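Local coordinates for hydrolase, putative (PDB 2B30), which is of unproven function but binds calcium and, as a Cof-like member of the HAD superfamily, is probably a metal-dependent phosphatase, at residues Asn134-His139 with Asn180-Val185; Ala53-Ile58 with Leu84-Phe89; Met255-Lys260 with Lys273-Cys278; Tyr108-Glu113 with Asn230-His235. All blocks are in the same frame, centred on the assembly; numbering follows the deposited sequence.

Contact 1: residues Asn134-His139 with Asn180-Val185; sequences NQTIFH and NKLMIV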
loop_
_atom_site.group_PDB
_atom_site.type_symbol
_atom_site.label_atom_id
_atom_site.label_comp_id
_atom_site.label_asym_id
_atom_site.label_seq_id
_atom_site.Cartn_x
_atom_site.Cartn_y
_atom_site.Cartn_z
ATOM N N ASN A 134 18.865 24.054 -8.185
ATOM C CA ASN A 134 19.537 24.078 -9.502
ATOM C C ASN A 134 19.982 22.693 -10.009
ATOM O O ASN A 134 20.731 22.604 -10.983
ATOM C CB ASN A 134 20.715 25.076 -9.535
ATOM C CG ASN A 134 20.296 26.530 -9.202
ATOM O OD1 ASN A 134 19.218 27.000 -9.589
ATOM N ND2 ASN A 134 21.170 27.244 -8.485
ATOM N N GLN A 135 19.509 21.621 -9.371
ATOM C CA GLN A 135 19.719 20.258 -9.884
ATOM C C GLN A 135 18.448 19.408 -9.765
ATOM O O GLN A 135 18.511 18.169 -9.715
ATOM C CB GLN A 135 20.887 19.598 -9.156
ATOM C CG GLN A 135 20.810 19.712 -7.652
ATOM C CD GLN A 135 22.118 19.393 -6.982
ATOM O OE1 GLN A 135 22.862 20.296 -6.598
ATOM N NE2 GLN A 135 22.417 18.109 -6.849
ATOM N N THR A 136 17.302 20.090 -9.767
ATOM C CA THR A 136 15.995 19.478 -9.520
ATOM C C THR A 136 15.085 19.611 -10.743
ATOM O O THR A 136 14.873 20.710 -11.238
ATOM C CB THR A 136 15.315 20.148 -8.304
ATOM O OG1 THR A 136 16.087 19.881 -7.131
ATOM C CG2 THR A 136 13.883 19.632 -8.096
ATOM N N ILE A 137 14.541 18.492 -11.218
ATOM C CA ILE A 137 13.627 18.510 -12.367
ATOM C C ILE A 137 12.180 18.555 -11.886
ATOM O O ILE A 137 11.716 17.651 -11.195
ATOM C CB ILE A 137 13.833 17.294 -13.294
ATOM C CG1 ILE A 137 15.301 17.188 -13.697
ATOM C CG2 ILE A 137 12.960 17.435 -14.545
ATOM C CD1 ILE A 137 15.677 15.885 -14.330
ATOM N N PHE A 138 11.476 19.613 -12.265
ATOM C CA PHE A 138 10.126 19.877 -11.764
ATOM C C PHE A 138 9.089 19.349 -12.741
ATOM O O PHE A 138 9.069 19.777 -13.895
ATOM C CB PHE A 138 9.933 21.373 -11.571
ATOM C CG PHE A 138 10.819 21.957 -10.516
ATOM C CD1 PHE A 138 10.323 22.231 -9.250
ATOM C CD2 PHE A 138 12.155 22.230 -10.786
ATOM C CE1 PHE A 138 11.131 22.772 -8.279
ATOM C CE2 PHE A 138 12.971 22.773 -9.813
ATOM C CZ PHE A 138 12.461 23.042 -8.555
ATOM N N HIS A 139 8.245 18.424 -12.283
ATOM C CA HIS A 139 7.300 17.740 -13.162
ATOM C C HIS A 139 5.862 18.160 -12.875
ATOM O O HIS A 139 5.429 18.123 -11.727
ATOM C CB HIS A 139 7.411 16.224 -12.982
ATOM C CG HIS A 139 8.673 15.628 -13.527
ATOM N ND1 HIS A 139 8.779 15.165 -14.821
ATOM C CD2 HIS A 139 9.872 15.386 -12.942
ATOM C CE1 HIS A 139 9.990 14.670 -15.012
ATOM N NE2 HIS A 139 10.671 14.788 -13.887
ATOM N N ASN A 180 3.601 17.448 -9.641
ATOM C CA ASN A 180 3.347 16.020 -9.435
ATOM C C ASN A 180 4.588 15.320 -8.889
ATOM O O ASN A 180 4.483 14.374 -8.098
ATOM C CB ASN A 180 2.934 15.340 -10.736
ATOM C CG ASN A 180 1.608 15.840 -11.266
ATOM O OD1 ASN A 180 1.570 16.708 -12.134
ATOM N ND2 ASN A 180 0.512 15.281 -10.763
ATOM N N LYS A 181 5.758 15.777 -9.331
ATOM C CA LYS A 181 7.013 15.162 -8.927
ATOM C C LYS A 181 8.214 16.094 -9.038
ATOM O O LYS A 181 8.329 16.854 -9.999
ATOM C CB LYS A 181 7.273 13.915 -9.776
ATOM C CG LYS A 181 8.602 13.218 -9.498
ATOM C CD LYS A 181 8.661 11.881 -10.200
ATOM C CE LYS A 181 9.007 12.019 -11.674
ATOM N NZ LYS A 181 10.388 11.586 -11.927
ATOM N N LEU A 182 9.104 16.018 -8.052
ATOM C CA LEU A 182 10.440 16.604 -8.167
ATOM C C LEU A 182 11.453 15.460 -8.192
ATOM O O LEU A 182 11.516 14.664 -7.246
ATOM C CB LEU A 182 10.763 17.544 -6.998
ATOM C CG LEU A 182 9.786 18.654 -6.619
ATOM C CD1 LEU A 182 10.460 19.611 -5.662
ATOM C CD2 LEU A 182 9.303 19.418 -7.823
ATOM N N MET A 183 12.218 15.358 -9.276
ATOM C CA MET A 183 13.326 14.411 -9.338
ATOM C C MET A 183 14.616 15.158 -9.089
ATOM O O MET A 183 15.122 15.841 -9.978
ATOM C CB MET A 183 13.404 13.715 -10.690
ATOM C CG MET A 183 14.401 12.569 -10.705
ATOM S SD MET A 183 15.202 12.412 -12.298
ATOM C CE MET A 183 16.282 11.008 -11.990
ATOM N N ILE A 184 15.145 15.035 -7.877
ATOM C CA ILE A 184 16.397 15.698 -7.520
ATOM C C ILE A 184 17.562 14.847 -8.039
ATOM O O ILE A 184 17.802 13.740 -7.550
ATOM C CB ILE A 184 16.514 15.922 -5.994
ATOM C CG1 ILE A 184 15.276 16.657 -5.459
ATOM C CG2 ILE A 184 17.763 16.729 -5.661
ATOM C CD1 ILE A 184 15.311 16.903 -3.956
ATOM N N VAL A 185 18.261 15.365 -9.045
ATOM C CA VAL A 185 19.434 14.695 -9.590
ATOM C C VAL A 185 20.594 14.876 -8.617
ATOM O O VAL A 185 20.930 15.994 -8.232
ATOM C CB VAL A 185 19.794 15.231 -10.989
ATOM C CG1 VAL A 185 21.122 14.674 -11.453
ATOM C CG2 VAL A 185 18.696 14.876 -11.986
#

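Contact 2: residues Ala53-Ile58 with Leu84-Phe89; sequences AIKEAI and LKKMNF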
loop_
_atom_site.group_PDB
_atom_site.type_symbol
_atom_site.label_atom_id
_atom_site.label_comp_id
_atom_site.label_asym_id
_atom_site.label_seq_id
_atom_site.Cartn_x
_atom_site.Cartn_y
_atom_site.Cartn_z
ATOM N N ALA A 53 7.079 -8.476 -28.206
ATOM C CA ALA A 53 6.371 -9.112 -27.097
ATOM C C ALA A 53 5.106 -8.335 -26.787
ATOM O O ALA A 53 4.020 -8.907 -26.694
ATOM C CB ALA A 53 7.259 -9.184 -25.866
ATOM N N ILE A 54 5.260 -7.021 -26.647
ATOM C CA ILE A 54 4.131 -6.155 -26.415
ATOM C C ILE A 54 3.195 -6.199 -27.628
ATOM O O ILE A 54 1.974 -6.329 -27.471
ATOM C CB ILE A 54 4.587 -4.728 -26.105
ATOM C CG1 ILE A 54 5.310 -4.708 -24.751
ATOM C CG2 ILE A 54 3.383 -3.773 -26.086
ATOM C CD1 ILE A 54 6.091 -3.445 -24.485
ATOM N N LYS A 55 3.771 -6.126 -28.830
ATOM C CA LYS A 55 2.994 -6.216 -30.073
ATOM C C LYS A 55 2.083 -7.422 -30.039
ATOM O O LYS A 55 0.892 -7.303 -30.292
ATOM C CB LYS A 55 3.915 -6.307 -31.289
ATOM C CG LYS A 55 3.216 -6.254 -32.640
ATOM C CD LYS A 55 4.235 -6.286 -33.783
ATOM C CE LYS A 55 3.570 -6.363 -35.162
ATOM N NZ LYS A 55 3.158 -5.032 -35.711
ATOM N N GLU A 56 2.638 -8.576 -29.696
ATOM C CA GLU A 56 1.869 -9.812 -29.699
ATOM C C GLU A 56 0.848 -9.837 -28.558
ATOM O O GLU A 56 -0.276 -10.313 -28.743
ATOM C CB GLU A 56 2.799 -11.023 -29.618
ATOM C CG GLU A 56 2.122 -12.356 -29.953
ATOM C CD GLU A 56 3.087 -13.535 -29.957
ATOM O OE1 GLU A 56 4.313 -13.313 -29.854
ATOM O OE2 GLU A 56 2.618 -14.691 -30.064
ATOM N N ALA A 57 1.236 -9.306 -27.395
ATOM C CA ALA A 57 0.364 -9.269 -26.209
ATOM C C ALA A 57 -0.935 -8.531 -26.506
ATOM O O ALA A 57 -2.011 -8.968 -26.106
ATOM C CB ALA A 57 1.084 -8.617 -25.033
ATOM N N ILE A 58 -0.820 -7.419 -27.229
ATOM C CA ILE A 58 -1.980 -6.619 -27.636
ATOM C C ILE A 58 -2.831 -7.370 -28.662
ATOM O O ILE A 58 -4.057 -7.321 -28.615
ATOM C CB ILE A 58 -1.541 -5.256 -28.197
ATOM C CG1 ILE A 58 -0.911 -4.431 -27.083
ATOM C CG2 ILE A 58 -2.723 -4.504 -28.783
ATOM C CD1 ILE A 58 -0.036 -3.324 -27.561
ATOM N N LEU A 84 5.820 2.588 -31.451
ATOM C CA LEU A 84 4.429 2.760 -31.045
ATOM C C LEU A 84 3.485 2.261 -32.137
ATOM O O LEU A 84 2.468 1.625 -31.847
ATOM C CB LEU A 84 4.133 4.232 -30.713
ATOM C CG LEU A 84 4.961 4.937 -29.619
ATOM C CD1 LEU A 84 4.366 6.295 -29.308
ATOM C CD2 LEU A 84 5.077 4.120 -28.327
ATOM N N LYS A 85 3.830 2.549 -33.392
ATOM C CA LYS A 85 3.064 2.058 -34.542
ATOM C C LYS A 85 3.172 0.543 -34.613
ATOM O O LYS A 85 2.176 -0.155 -34.759
ATOM C CB LYS A 85 3.585 2.673 -35.847
ATOM C CG LYS A 85 3.143 4.115 -36.112
ATOM C CD LYS A 85 1.767 4.164 -36.764
ATOM C CE LYS A 85 1.504 5.479 -37.490
ATOM N NZ LYS A 85 0.180 5.437 -38.181
ATOM N N LYS A 86 4.401 0.052 -34.493
ATOM C CA LYS A 86 4.699 -1.376 -34.557
ATOM C C LYS A 86 3.944 -2.171 -33.482
ATOM O O LYS A 86 3.403 -3.238 -33.761
ATOM C CB LYS A 86 6.212 -1.583 -34.422
ATOM C CG LYS A 86 6.703 -3.010 -34.634
ATOM C CD LYS A 86 8.244 -3.053 -34.622
ATOM C CE LYS A 86 8.796 -4.486 -34.561
ATOM N NZ LYS A 86 10.274 -4.518 -34.328
ATOM N N MET A 87 3.911 -1.654 -32.258
ATOM C CA MET A 87 3.196 -2.322 -31.158
ATOM C C MET A 87 1.691 -2.094 -31.213
ATOM O O MET A 87 0.923 -2.937 -30.741
ATOM C CB MET A 87 3.677 -1.801 -29.801
ATOM C CG MET A 87 5.110 -2.089 -29.481
ATOM S SD MET A 87 5.536 -1.479 -27.850
ATOM C CE MET A 87 5.417 0.297 -28.066
ATOM N N ASN A 88 1.293 -0.950 -31.776
ATOM C CA ASN A 88 -0.064 -0.422 -31.660
ATOM C C ASN A 88 -0.368 -0.098 -30.193
ATOM O O ASN A 88 -1.396 -0.490 -29.645
ATOM C CB ASN A 88 -1.101 -1.381 -32.250
ATOM C CG ASN A 88 -2.456 -0.734 -32.427
ATOM O OD1 ASN A 88 -2.577 0.494 -32.457
ATOM N ND2 ASN A 88 -3.493 -1.557 -32.547
ATOM N N PHE A 89 0.560 0.630 -29.574
ATOM C CA PHE A 89 0.486 1.004 -28.171
ATOM C C PHE A 89 0.995 2.437 -27.996
ATOM O O PHE A 89 2.029 2.798 -28.560
ATOM C CB PHE A 89 1.338 0.055 -27.340
ATOM C CG PHE A 89 1.210 0.272 -25.868
ATOM C CD1 PHE A 89 0.042 -0.084 -25.209
ATOM C CD2 PHE A 89 2.249 0.840 -25.141
ATOM C CE1 PHE A 89 -0.093 0.118 -23.844
ATOM C CE2 PHE A 89 2.130 1.045 -23.778
ATOM C CZ PHE A 89 0.958 0.685 -23.126
#

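Contact 3: residues Met255-Lys260 with Lys273-Cys278; sequences MLSNFK and KSHAKC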
loop_
_atom_site.group_PDB
_atom_site.type_symbol
_atom_site.label_atom_id
_atom_site.label_comp_id
_atom_site.label_asym_id
_atom_site.label_seq_id
_atom_site.Cartn_x
_atom_site.Cartn_y
_atom_site.Cartn_z
ATOM N N MET A 255 4.057 -3.122 -5.620
ATOM C CA MET A 255 3.323 -3.866 -6.634
ATOM C C MET A 255 3.866 -5.286 -6.792
ATOM O O MET A 255 3.130 -6.181 -7.196
ATOM C CB MET A 255 3.301 -3.129 -7.967
ATOM C CG MET A 255 4.558 -3.243 -8.794
ATOM S SD MET A 255 4.277 -2.380 -10.338
ATOM C CE MET A 255 5.844 -2.641 -11.174
ATOM N N LEU A 256 5.138 -5.501 -6.466
ATOM C CA LEU A 256 5.709 -6.851 -6.479
ATOM C C LEU A 256 5.248 -7.677 -5.263
ATOM O O LEU A 256 5.071 -8.896 -5.363
ATOM C CB LEU A 256 7.236 -6.785 -6.534
ATOM C CG LEU A 256 7.811 -6.126 -7.794
ATOM C CD1 LEU A 256 9.296 -5.794 -7.629
ATOM C CD2 LEU A 256 7.584 -7.006 -9.006
ATOM N N SER A 257 5.050 -7.012 -4.123
ATOM C CA SER A 257 4.609 -7.688 -2.894
ATOM C C SER A 257 3.141 -8.089 -2.924
ATOM O O SER A 257 2.800 -9.198 -2.522
ATOM C CB SER A 257 4.843 -6.795 -1.674
ATOM O OG SER A 257 6.227 -6.625 -1.425
ATOM N N ASN A 258 2.276 -7.190 -3.390
ATOM C CA ASN A 258 0.826 -7.400 -3.304
ATOM C C ASN A 258 0.195 -8.157 -4.475
ATOM O O ASN A 258 -1.007 -8.428 -4.469
ATOM C CB ASN A 258 0.109 -6.066 -3.097
ATOM C CG ASN A 258 0.529 -5.380 -1.815
ATOM O OD1 ASN A 258 1.563 -4.741 -1.774
ATOM N ND2 ASN A 258 -0.270 -5.508 -0.770
ATOM N N PHE A 259 0.992 -8.511 -5.473
ATOM C CA PHE A 259 0.490 -9.307 -6.571
ATOM C C PHE A 259 1.091 -10.708 -6.546
ATOM O O PHE A 259 2.158 -10.926 -5.957
ATOM C CB PHE A 259 0.740 -8.586 -7.881
ATOM C CG PHE A 259 -0.191 -7.432 -8.102
ATOM C CD1 PHE A 259 -1.561 -7.652 -8.268
ATOM C CD2 PHE A 259 0.281 -6.126 -8.135
ATOM C CE1 PHE A 259 -2.444 -6.591 -8.460
ATOM C CE2 PHE A 259 -0.597 -5.059 -8.318
ATOM C CZ PHE A 259 -1.962 -5.296 -8.479
ATOM N N LYS A 260 0.373 -11.660 -7.146
ATOM C CA LYS A 260 0.724 -13.077 -7.072
ATOM C C LYS A 260 1.715 -13.444 -8.146
ATOM O O LYS A 260 2.697 -14.120 -7.872
ATOM C CB LYS A 260 -0.517 -13.973 -7.215
ATOM C CG LYS A 260 -0.228 -15.477 -7.020
ATOM C CD LYS A 260 -1.399 -16.346 -7.443
ATOM C CE LYS A 260 -2.487 -16.356 -6.419
ATOM N NZ LYS A 260 -3.776 -16.878 -6.947
ATOM N N LYS A 273 13.900 -8.263 -5.529
ATOM C CA LYS A 273 14.042 -9.705 -5.775
ATOM C C LYS A 273 13.318 -10.553 -4.725
ATOM O O LYS A 273 12.727 -11.582 -5.067
ATOM C CB LYS A 273 15.526 -10.113 -5.824
ATOM C CG LYS A 273 16.241 -9.781 -7.145
ATOM C CD LYS A 273 17.701 -10.265 -7.154
ATOM C CE LYS A 273 18.361 -10.017 -8.511
ATOM N NZ LYS A 273 19.741 -10.574 -8.633
ATOM N N SER A 274 13.371 -10.121 -3.460
ATOM C CA SER A 274 12.749 -10.860 -2.364
ATOM C C SER A 274 11.248 -10.603 -2.258
ATOM O O SER A 274 10.498 -11.507 -1.892
ATOM C CB SER A 274 13.426 -10.556 -1.025
ATOM O OG SER A 274 13.524 -9.167 -0.813
ATOM N N HIS A 275 10.811 -9.385 -2.570
ATOM C CA HIS A 275 9.396 -9.033 -2.435
ATOM C C HIS A 275 8.551 -9.640 -3.557
ATOM O O HIS A 275 7.351 -9.896 -3.384
ATOM C CB HIS A 275 9.222 -7.515 -2.338
ATOM C CG HIS A 275 9.480 -6.976 -0.966
ATOM N ND1 HIS A 275 8.515 -6.966 0.017
ATOM C CD2 HIS A 275 10.596 -6.457 -0.403
ATOM C CE1 HIS A 275 9.028 -6.469 1.129
ATOM N NE2 HIS A 275 10.288 -6.150 0.899
ATOM N N ALA A 276 9.196 -9.889 -4.693
ATOM C CA ALA A 276 8.569 -10.573 -5.817
ATOM C C ALA A 276 8.422 -12.057 -5.523
ATOM O O ALA A 276 9.042 -12.567 -4.606
ATOM C CB ALA A 276 9.395 -10.367 -7.081
ATOM N N LYS A 277 7.598 -12.743 -6.305
ATOM C CA LYS A 277 7.389 -14.184 -6.132
ATOM C C LYS A 277 8.586 -14.934 -6.676
ATOM O O LYS A 277 9.027 -15.944 -6.116
ATOM C CB LYS A 277 6.144 -14.650 -6.889
ATOM C CG LYS A 277 5.625 -16.032 -6.486
ATOM C CD LYS A 277 4.748 -16.629 -7.591
ATOM C CE LYS A 277 3.497 -17.332 -7.055
ATOM N NZ LYS A 277 2.633 -17.861 -8.175
ATOM N N CYS A 278 9.115 -14.414 -7.779
ATOM C CA CYS A 278 10.051 -15.152 -8.576
ATOM C C CYS A 278 11.021 -14.219 -9.285
ATOM O O CYS A 278 10.613 -13.234 -9.903
ATOM C CB CYS A 278 9.250 -15.960 -9.578
ATOM S SG CYS A 278 10.206 -17.070 -10.559
#

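Contact 4: residues Tyr108-Glu113 with Asn230-His235; sequences YTLLDE and NYLLKH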
loop_
_atom_site.group_PDB
_atom_site.type_symbol
_atom_site.label_atom_id
_atom_site.label_comp_id
_atom_site.label_asym_id
_atom_site.label_seq_id
_atom_site.Cartn_x
_atom_site.Cartn_y
_atom_site.Cartn_z
ATOM N N TYR A 108 -8.685 8.763 -20.577
ATOM C CA TYR A 108 -9.295 9.545 -19.498
ATOM C C TYR A 108 -8.378 9.600 -18.272
ATOM O O TYR A 108 -7.760 8.606 -17.893
ATOM C CB TYR A 108 -10.658 8.987 -19.101
ATOM C CG TYR A 108 -11.386 9.779 -18.022
ATOM C CD1 TYR A 108 -12.211 10.858 -18.352
ATOM C CD2 TYR A 108 -11.285 9.416 -16.676
ATOM C CE1 TYR A 108 -12.909 11.577 -17.358
ATOM C CE2 TYR A 108 -11.970 10.118 -15.677
ATOM C CZ TYR A 108 -12.782 11.203 -16.021
ATOM O OH TYR A 108 -13.457 11.903 -15.025
ATOM N N THR A 109 -8.302 10.786 -17.673
ATOM C CA THR A 109 -7.493 11.025 -16.493
ATOM C C THR A 109 -8.225 10.471 -15.279
ATOM O O THR A 109 -9.172 11.085 -14.759
ATOM C CB THR A 109 -7.220 12.524 -16.288
ATOM O OG1 THR A 109 -6.478 13.032 -17.395
ATOM C CG2 THR A 109 -6.413 12.751 -15.032
ATOM N N LEU A 110 -7.792 9.295 -14.849
ATOM C CA LEU A 110 -8.355 8.666 -13.667
ATOM C C LEU A 110 -7.790 9.316 -12.412
ATOM O O LEU A 110 -8.426 9.326 -11.374
ATOM C CB LEU A 110 -8.082 7.153 -13.673
ATOM C CG LEU A 110 -8.841 6.313 -14.712
ATOM C CD1 LEU A 110 -8.394 4.839 -14.714
ATOM C CD2 LEU A 110 -10.308 6.397 -14.439
ATOM N N LEU A 111 -6.602 9.886 -12.516
ATOM C CA LEU A 111 -5.927 10.422 -11.350
ATOM C C LEU A 111 -4.799 11.329 -11.777
ATOM O O LEU A 111 -3.963 10.948 -12.604
ATOM C CB LEU A 111 -5.352 9.277 -10.514
ATOM C CG LEU A 111 -4.924 9.657 -9.096
ATOM C CD1 LEU A 111 -6.126 9.983 -8.196
ATOM C CD2 LEU A 111 -4.100 8.516 -8.502
ATOM N N ASP A 112 -4.809 12.532 -11.217
ATOM C CA ASP A 112 -3.724 13.493 -11.345
ATOM C C ASP A 112 -3.492 14.080 -9.959
ATOM O O ASP A 112 -4.070 15.107 -9.619
ATOM C CB ASP A 112 -4.094 14.595 -12.346
ATOM C CG ASP A 112 -2.933 15.573 -12.630
ATOM O OD1 ASP A 112 -1.961 15.641 -11.840
ATOM O OD2 ASP A 112 -2.999 16.278 -13.662
ATOM N N GLU A 113 -2.670 13.423 -9.146
ATOM C CA GLU A 113 -2.411 13.927 -7.795
ATOM C C GLU A 113 -1.156 14.789 -7.723
ATOM O O GLU A 113 -0.078 14.355 -8.114
ATOM C CB GLU A 113 -2.324 12.780 -6.788
ATOM C CG GLU A 113 -3.675 12.107 -6.525
ATOM C CD GLU A 113 -4.728 13.067 -6.000
ATOM O OE1 GLU A 113 -4.618 13.483 -4.828
ATOM O OE2 GLU A 113 -5.659 13.406 -6.763
ATOM N N ASN A 230 -4.484 0.268 -8.791
ATOM C CA ASN A 230 -5.800 -0.133 -8.288
ATOM C C ASN A 230 -6.947 0.602 -8.978
ATOM O O ASN A 230 -8.047 0.060 -9.095
ATOM C CB ASN A 230 -5.888 0.014 -6.763
ATOM C CG ASN A 230 -5.191 -1.148 -6.002
ATOM O OD1 ASN A 230 -4.748 -2.139 -6.611
ATOM N ND2 ASN A 230 -5.098 -1.020 -4.661
ATOM N N TYR A 231 -6.691 1.821 -9.452
ATOM C CA TYR A 231 -7.681 2.529 -10.272
ATOM C C TYR A 231 -8.021 1.745 -11.526
ATOM O O TYR A 231 -9.196 1.683 -11.911
ATOM C CB TYR A 231 -7.220 3.950 -10.644
ATOM C CG TYR A 231 -7.439 4.922 -9.514
ATOM C CD1 TYR A 231 -8.526 5.788 -9.511
ATOM C CD2 TYR A 231 -6.577 4.939 -8.425
ATOM C CE1 TYR A 231 -8.737 6.648 -8.462
ATOM C CE2 TYR A 231 -6.778 5.796 -7.381
ATOM C CZ TYR A 231 -7.858 6.648 -7.397
ATOM O OH TYR A 231 -8.027 7.501 -6.331
ATOM N N LEU A 232 -7.002 1.146 -12.153
ATOM C CA LEU A 232 -7.194 0.334 -13.366
ATOM C C LEU A 232 -7.906 -0.978 -13.061
ATOM O O LEU A 232 -8.746 -1.435 -13.835
ATOM C CB LEU A 232 -5.860 0.044 -14.046
ATOM C CG LEU A 232 -5.169 1.228 -14.723
ATOM C CD1 LEU A 232 -3.876 0.759 -15.395
ATOM C CD2 LEU A 232 -6.095 1.897 -15.733
ATOM N N LEU A 233 -7.585 -1.572 -11.920
ATOM C CA LEU A 233 -8.263 -2.797 -11.494
ATOM C C LEU A 233 -9.756 -2.542 -11.272
ATOM O O LEU A 233 -10.592 -3.335 -11.699
ATOM C CB LEU A 233 -7.628 -3.354 -10.217
ATOM C CG LEU A 233 -6.113 -3.579 -10.244
ATOM C CD1 LEU A 233 -5.685 -4.309 -8.993
ATOM C CD2 LEU A 233 -5.662 -4.326 -11.488
ATOM N N LYS A 234 -10.067 -1.434 -10.602
ATOM C CA LYS A 234 -11.445 -1.060 -10.309
ATOM C C LYS A 234 -12.186 -0.656 -11.576
ATOM O O LYS A 234 -13.321 -1.081 -11.796
ATOM C CB LYS A 234 -11.494 0.076 -9.279
ATOM C CG LYS A 234 -11.200 -0.381 -7.855
ATOM C CD LYS A 234 -12.447 -0.934 -7.171
ATOM C CE LYS A 234 -13.285 0.188 -6.564
ATOM N NZ LYS A 234 -14.622 -0.264 -6.078
ATOM N N HIS A 235 -11.533 0.152 -12.411
ATOM C CA HIS A 235 -12.155 0.661 -13.633
ATOM C C HIS A 235 -12.558 -0.480 -14.584
ATOM O O HIS A 235 -13.607 -0.406 -15.229
ATOM C CB HIS A 235 -11.220 1.652 -14.340
ATOM C CG HIS A 235 -11.886 2.468 -15.409
ATOM N ND1 HIS A 235 -12.784 3.475 -15.129
ATOM C CD2 HIS A 235 -11.766 2.436 -16.759
ATOM C CE1 HIS A 235 -13.202 4.018 -16.260
ATOM N NE2 HIS A 235 -12.598 3.406 -17.263
#

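Contact 1: residues Asn134-His139 with Asn180-Val185
Backbone bonds do most of the joining between antiparallel strands 136-139 and 181-184, whose directions differ by 164°. In the hydrogen-bonded pair Ile-137/Met-183, Ile-137 N reaches Met-183 O at 3.0 Å in a nearly straight line (177°), though from above the carbonyl plane, and Met-183 N returns a bond to Ile-137 O. At one end the Gln-135 side chain, extended beyond CG, brings NE2 to 2.9 Å from Val-185 O, the acceptor lying close to the amide plane of Gln-135. At the other, Asn-180 and Lys-181 both face His-139 in a classic beta bulge, Asn-180 N binding His-139 O at 2.9 Å. Lys-181, bent at chi3 (80°) and chi4, lays CE over one face of the His-139 ring, 4.0 Å from its centroid, a CH-pi contact. Further out, helix 117-129 covers Phe-138, Leu-182 and Ile-184 on the other sheet face. In this probable cap domain, the Glu-217 carboxylate, salt-bridged to Lys-181 NZ, would probably help keep that ammonium charged and hold CE of Lys-181 over the imidazole.

Contact 2: residues Ala53-Ile58 with Leu84-Phe89
A Schellman motif ends helix 81-87 where it meets the flank of helix 48-60. Asn-88 is its C-prime residue, with positive phi (64°); Phe-89 N returns to Leu-84 O at 3.1 Å, and Asn-88 N makes a weak bond to Lys-85 O. The carbonyl of Lys-86, at this helix end, accepts a hydrogen bond from Lys-55 NZ at 2.7 Å, in the carbonyl plane and on a lone pair. Lys-55 gets there with CG anti to the backbone N (chi1 -174°), an extended chain and a bend only at chi4 (84°), so that its methylenes run beside the same oxygen. A positive charge there would probably suit the negative end of the helix dipole. Both helices belong to the Rossmann-like HAD core: helix 48-60 leads into parallel strand 63-67, which lies beside the strand carrying the calcium ligand Asp-33. Deeper in the interface, Ile-54 presents its CG2 branch to Met-87 SD at 3.6 Å, the two side chains crossing obliquely, and Phe-79 packs on Met-87 from helix 72-79. One turn on from Ile-54, Ile-58 sends CD1 to Phe-89 CB at 3.7 Å, their side chains crossing at about a right angle.

Contact 3: residues Met255-Lys260 with Lys273-Cys278
Ser-257 holds OG beside its own backbone N (chi1 -68°), and His-275 places its ring in the same way (chi1 -81°), so that hydroxyl and imidazole meet at the ends of their helices. His-275 ND1 donates to Ser-257 OG over 2.7 Å, but the N-H points well off the oxygen (127°) and the bond is weak; the hydroxyl also has a stronger partner in Ile-253 O, one turn back in its own helix. These helix ends belong to consecutive beta-alpha-beta units of the Rossmann-like HAD core, in which helix 253-257 links parallel strands 243-247 and 261-264, and helix 270-275 leads on to strand 278-279. Beneath the polar pair, Leu-256 CB lies 4.2 Å from Ala-276 CB. Ser-262, on the intervening strand, ties the two segments together, its OG hydrogen-bonding with Leu-256 O and accepting from Lys-277 N, while the second subunit packs against this region, its Lys-203 donating to Ala-276 O. Lys-260 and Lys-277 run side by side, pointing the same way, yet Lys-260 NZ, in a salt bridge with Asp-241, stays 6.6 Å from Lys-277 NZ, which is hydrogen-bonded to Ala-21 O. Along the way Lys-277 CD passes 3.3 Å from Lys-260 O.

Contact 4: residues Tyr108-Glu113 with Asn230-His235
The chain turns a corner at Leu-110, where Leu-110 and Leu-111 both face Val-102 in a classic beta bulge, and the CA of Leu-110 comes within 7.0 Å of the CA of Tyr-231 on helix 225-235. Because of the bulge, successive leucines both point toward the helix. Leu-110, with CG beside its backbone N (chi1 -70°), splits its branches: CD1 meets Leu-232 CD2 at 3.9 Å, while CD2 lies over one face of the His-235 ring, 4.2 Å from its centroid and 26° off the normal, a CH-pi contact. Leu-111 has CG anti to its backbone N (chi1 -165°) and crosses Tyr-231 at about a right angle, CD1 lying 3.8 Å from Tyr-231 CZ. No hydrogen bond joins the segments; the phenol instead bonds through OH to NZ of Lys-234 of the second subunit. Apolar branches thus seat a core helix against the antiparallel edge strand 109-112, an alpha/beta layer arrangement of the HAD core sheet.

Overall arrangement
From the N terminus, contact 2 closes first, a loop holding strand 63-67 and helix 72-79 that joins two helices of the core. Segment 108-113 then opens contact 4, the longest loop of the four, which closes only at 230-235. Contact 1 opens and closes within that span, so the six-stranded sheet it belongs to is an insertion between core elements. Contacts 1 and 4 meet where Asn-180 ND2 bonds Asp-112 OD1 and Glu-113 O, beside the chain's exit from the core. Contact 3 follows in series and links late crossovers of the core sheet; Phe-259 packs on Leu-233, joining it to contact 4. Contacts 3 and 4 both touch the second subunit.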